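Local structure of macrophomate synthase intermolecular Diels-Alderase (1IZC) at residues A[11-16]-A[91-96]; A[177-182]-A[201-206]. The protein is an enzyme of the HpcH/HpaI aldolase/citrate lyase family that binds a magnesium ion and pyruvic acid in a TIM barrel. The protein carries 1 engineered substitution. All blocks are in the same frame, centred on the assembly; numbering follows the deposited sequence.

Contact 1 (A[11-16]-A[91-96]); sequences LHAKAP and HSEGRS
Arg95 holds CG anti to its backbone N (chi1 178°) and continues extended to NE, which carries CG and then CD past the carbonyl oxygen of Lys14; CD comes closest, 3.6 Å from Lys14 O. At Glu93, CG stands beside the backbone N and anti to the carbonyl carbon (chi1 -64°). The CB of Glu93 points toward 11-16 and meets the methyl of Ala13, with Glu93 CB 3.9 Å from Ala13 CB. The methyl of Ala15 rests on the backbone of the turn: Ala15 CB is 3.5 Å from Glu93 O and 3.6 Å from Gly94 C. That surface is a compact chain reversal. Glu93 ends helix 78-91 in a Schellman motif, and Ser92 to Arg95 form a type I' turn closed by Arg95 N to Ser92 O. The side chain of Ser92 adds a second tie, its OG accepting from Ser96 N at 3.0 Å. The N-terminal segment thus lies against the turn that leads from this helix into strand 97-101 of the barrel. A water bridges the segments, 3.0 Å from both Leu11 O and Glu93 OE2, while Glu93 OE1 forms a salt bridge with Arg18 of a neighbouring subunit. With no direct hydrogen bond between 11-16 and 91-96, the chemistry implies a fit by van der Waals contact, largely carbon against backbone, helped by one water; the charge of Glu93 is probably balanced mainly by that arginine.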
# COMPACT_ATOMS: atom_id res chain seq x y z
N LEU A 11 -3.19 -36.16 3.82
CA LEU A 11 -2.87 -34.78 3.49
C LEU A 11 -3.88 -33.79 4.05
O LEU A 11 -3.65 -32.58 4.02
CB LEU A 11 -2.82 -34.60 1.97
CG LEU A 11 -1.79 -35.42 1.21
CD1 LEU A 11 -1.93 -35.19 -0.29
CD2 LEU A 11 -0.40 -35.03 1.68
N HIS A 12 -5.00 -34.29 4.55
CA HIS A 12 -6.04 -33.40 5.04
C HIS A 12 -5.67 -32.65 6.30
O HIS A 12 -4.95 -33.15 7.16
CB HIS A 12 -7.34 -34.19 5.25
CG HIS A 12 -7.85 -34.83 4.00
ND1 HIS A 12 -8.97 -35.63 3.97
CD2 HIS A 12 -7.40 -34.77 2.73
CE1 HIS A 12 -9.18 -36.04 2.74
NE2 HIS A 12 -8.24 -35.53 1.96
N ALA A 13 -6.16 -31.42 6.41
CA ALA A 13 -5.86 -30.60 7.56
C ALA A 13 -6.59 -31.05 8.82
O ALA A 13 -7.75 -31.44 8.78
CB ALA A 13 -6.20 -29.13 7.26
N LYS A 14 -5.89 -30.99 9.94
CA LYS A 14 -6.50 -31.35 11.21
C LYS A 14 -6.77 -30.01 11.87
O LYS A 14 -5.87 -29.36 12.38
CB LYS A 14 -5.54 -32.19 12.05
CG LYS A 14 -5.23 -33.55 11.42
CD LYS A 14 -4.35 -34.40 12.32
CE LYS A 14 -4.09 -35.77 11.71
NZ LYS A 14 -3.26 -36.61 12.61
N ALA A 15 -8.03 -29.58 11.82
CA ALA A 15 -8.42 -28.30 12.39
C ALA A 15 -9.62 -28.55 13.29
O ALA A 15 -10.75 -28.25 12.93
CB ALA A 15 -8.78 -27.34 11.25
N PRO A 16 -9.37 -29.10 14.48
CA PRO A 16 -10.39 -29.44 15.48
C PRO A 16 -11.36 -28.33 15.88
O PRO A 16 -12.51 -28.61 16.23
CB PRO A 16 -9.56 -29.89 16.68
CG PRO A 16 -8.28 -30.33 16.10
CD PRO A 16 -8.02 -29.33 15.02
N HIS A 91 -4.37 -19.79 5.63
CA HIS A 91 -3.14 -20.49 5.27
C HIS A 91 -2.74 -21.63 6.22
O HIS A 91 -1.80 -22.39 5.94
CB HIS A 91 -2.01 -19.47 5.10
CG HIS A 91 -2.07 -18.73 3.79
ND1 HIS A 91 -3.13 -17.94 3.42
CD2 HIS A 91 -1.21 -18.71 2.75
CE1 HIS A 91 -2.93 -17.46 2.20
NE2 HIS A 91 -1.76 -17.92 1.77
N SER A 92 -3.45 -21.76 7.34
CA SER A 92 -3.23 -22.87 8.27
C SER A 92 -4.45 -23.80 8.11
O SER A 92 -4.58 -24.81 8.82
CB SER A 92 -3.18 -22.40 9.72
OG SER A 92 -4.44 -21.87 10.11
N GLU A 93 -5.33 -23.43 7.18
CA GLU A 93 -6.60 -24.13 6.90
C GLU A 93 -7.39 -24.39 8.17
O GLU A 93 -7.95 -25.47 8.37
CB GLU A 93 -6.36 -25.44 6.12
CG GLU A 93 -5.77 -25.17 4.74
CD GLU A 93 -5.95 -26.32 3.76
OE1 GLU A 93 -7.11 -26.70 3.51
OE2 GLU A 93 -4.94 -26.83 3.23
N GLY A 94 -7.43 -23.37 9.02
CA GLY A 94 -8.19 -23.43 10.25
C GLY A 94 -7.49 -23.98 11.48
O GLY A 94 -8.07 -23.95 12.57
N ARG A 95 -6.27 -24.47 11.33
CA ARG A 95 -5.57 -25.02 12.49
C ARG A 95 -5.06 -23.95 13.45
O ARG A 95 -4.95 -24.21 14.66
CB ARG A 95 -4.41 -25.90 12.02
CG ARG A 95 -3.59 -26.47 13.17
CD ARG A 95 -2.74 -27.63 12.69
NE ARG A 95 -1.66 -27.97 13.61
CZ ARG A 95 -0.77 -28.93 13.37
NH1 ARG A 95 -0.86 -29.63 12.24
NH2 ARG A 95 0.20 -29.17 14.24
N SER A 96 -4.76 -22.76 12.94
CA SER A 96 -4.24 -21.68 13.77
C SER A 96 -5.29 -20.66 14.18
O SER A 96 -5.75 -19.86 13.36
CB SER A 96 -3.12 -20.94 13.04
OG SER A 96 -2.13 -21.85 12.59
O HOH W 1 -4.19 -29.65 4.08

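Contact 2 (A[177-182]-A[201-206]); sequences HVCIIP and EIHGLM
His203 and Ile180 grip each other through two hydrogen bonds. Ile180 N lies in the plane of the imidazole and gives its hydrogen to His203 ND1 at 3.0 Å (163° at the hydrogen), while His203 N returns a nearly straight bond to Ile180 O, also 3.0 Å long (171°). In His203, chi1 (-48°) sets CG beside the backbone N. His203 ND1 also comes within 3.3 Å of Cys179 CA. Accepting at ND1 is consistent with a neutral ring that carries its proton on NE2. Ile180 also packs against Val136 and Met139 of helix 129-139. Strands 179-184 and 205-207 are the fifth and sixth of the parallel TIM barrel, joined by a beta-alpha-beta crossover through helices 187-191 and 193-197, and the two bonds between His203 and Ile180 tie the residues leading to Leu205 and Met206 to strand 179-184. Pro182 buries more than either partner. Its ring crosses the Ile202 side chain obliquely, Pro182 CG 3.7 Å from Ile202 CG2, and Pro182 CB meets Leu205 CD2 at 4.0 Å. Pro182 has no N-H to offer Gly204 O; its CD lies 3.1 Å from Gly204 O instead, and this buried carbonyl is left without a hydrogen-bond donor, though Ile181 CA approaches it at 3.5 Å in a CA-H...O contact. Pro182 O accepts from Met206 N.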
# COMPACT_ATOMS: atom_id res chain seq x y z
N HIS A 177 -17.59 -18.73 20.51
CA HIS A 177 -16.18 -19.02 20.22
C HIS A 177 -15.16 -18.02 20.75
O HIS A 177 -14.03 -18.39 21.08
CB HIS A 177 -15.95 -19.12 18.71
CG HIS A 177 -16.52 -20.35 18.07
ND1 HIS A 177 -16.26 -20.69 16.76
CD2 HIS A 177 -17.32 -21.33 18.56
CE1 HIS A 177 -16.88 -21.82 16.47
NE2 HIS A 177 -17.53 -22.23 17.54
N VAL A 178 -15.57 -16.75 20.80
CA VAL A 178 -14.68 -15.65 21.18
C VAL A 178 -14.36 -15.53 22.66
O VAL A 178 -15.25 -15.62 23.51
CB VAL A 178 -15.25 -14.31 20.66
CG1 VAL A 178 -14.36 -13.15 21.09
CG2 VAL A 178 -15.35 -14.36 19.12
N CYS A 179 -13.08 -15.30 22.95
CA CYS A 179 -12.57 -15.20 24.32
C CYS A 179 -11.98 -13.84 24.70
O CYS A 179 -11.44 -13.13 23.84
CB CYS A 179 -11.49 -16.26 24.55
SG CYS A 179 -12.03 -17.96 24.25
N ILE A 180 -12.09 -13.51 25.98
CA ILE A 180 -11.55 -12.27 26.53
C ILE A 180 -10.45 -12.63 27.53
O ILE A 180 -10.65 -13.45 28.44
CB ILE A 180 -12.62 -11.42 27.27
CG1 ILE A 180 -13.75 -11.03 26.33
CG2 ILE A 180 -11.99 -10.14 27.79
CD1 ILE A 180 -14.73 -10.03 26.95
N ILE A 181 -9.28 -12.02 27.35
CA ILE A 181 -8.12 -12.26 28.18
C ILE A 181 -7.52 -10.95 28.72
O ILE A 181 -6.83 -10.23 28.00
CB ILE A 181 -7.01 -12.99 27.38
CG1 ILE A 181 -7.54 -14.33 26.86
CG2 ILE A 181 -5.78 -13.26 28.26
CD1 ILE A 181 -8.03 -14.27 25.42
N PRO A 182 -7.79 -10.63 29.99
CA PRO A 182 -7.24 -9.40 30.56
C PRO A 182 -5.74 -9.59 30.76
O PRO A 182 -5.30 -10.68 31.09
CB PRO A 182 -7.93 -9.29 31.92
CG PRO A 182 -9.23 -10.03 31.72
CD PRO A 182 -8.79 -11.23 30.90
N GLU A 201 -16.97 -13.46 33.21
CA GLU A 201 -16.85 -13.16 31.78
C GLU A 201 -15.53 -13.53 31.12
O GLU A 201 -15.49 -13.67 29.90
CB GLU A 201 -17.12 -11.68 31.50
CG GLU A 201 -18.49 -11.18 31.95
CD GLU A 201 -18.47 -10.58 33.34
OE1 GLU A 201 -17.64 -11.03 34.18
OE2 GLU A 201 -19.29 -9.68 33.62
N ILE A 202 -14.47 -13.70 31.89
CA ILE A 202 -13.17 -13.97 31.28
C ILE A 202 -12.81 -15.42 31.01
O ILE A 202 -13.32 -16.32 31.66
CB ILE A 202 -12.04 -13.28 32.07
CG1 ILE A 202 -11.78 -13.99 33.41
CG2 ILE A 202 -12.43 -11.83 32.33
CD1 ILE A 202 -10.52 -13.48 34.12
N HIS A 203 -11.91 -15.62 30.05
CA HIS A 203 -11.50 -16.96 29.63
C HIS A 203 -10.01 -17.23 29.73
O HIS A 203 -9.54 -18.33 29.40
CB HIS A 203 -11.97 -17.19 28.19
CG HIS A 203 -13.40 -16.81 27.98
ND1 HIS A 203 -13.77 -15.64 27.35
CD2 HIS A 203 -14.54 -17.39 28.40
CE1 HIS A 203 -15.09 -15.51 27.41
NE2 HIS A 203 -15.58 -16.56 28.04
N GLY A 204 -9.27 -16.22 30.17
CA GLY A 204 -7.83 -16.39 30.30
C GLY A 204 -7.25 -15.18 31.01
O GLY A 204 -7.92 -14.17 31.16
N LEU A 205 -6.00 -15.29 31.45
CA LEU A 205 -5.31 -14.19 32.12
C LEU A 205 -3.86 -14.17 31.65
O LEU A 205 -3.24 -15.22 31.52
CB LEU A 205 -5.34 -14.34 33.64
CG LEU A 205 -6.60 -13.83 34.33
CD1 LEU A 205 -6.59 -14.25 35.80
CD2 LEU A 205 -6.69 -12.31 34.20
N MET A 206 -3.34 -12.97 31.41
CA MET A 206 -1.96 -12.82 30.95
C MET A 206 -1.25 -11.80 31.82
O MET A 206 -1.88 -10.86 32.30
CB MET A 206 -1.94 -12.34 29.49
CG MET A 206 -0.54 -12.16 28.91
SD MET A 206 -0.67 -11.57 27.20
CE MET A 206 -0.96 -13.14 26.31

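Contact 1 closes before contact 2 opens along the chain, and the two do not touch: their centres lie 23 Å apart, with nearest atoms about 8 Å apart. Contact 1 sits at the surface, where the N-terminal segment meets the turn before strand 97-101; contact 2 is buried between strands 179-184 and 205-207. Within the one barrel, strand 120-123 stands between strands 97-101 and 179-184. Helix 28-37, which follows segment 11-16 in the chain, packs on Cys179 and His203. The division is instructive: contact 1 looks outward to other subunits, whereas contact 2 leads into the barrel, the Met206 side chain lying about 5 Å from pyruvic acid.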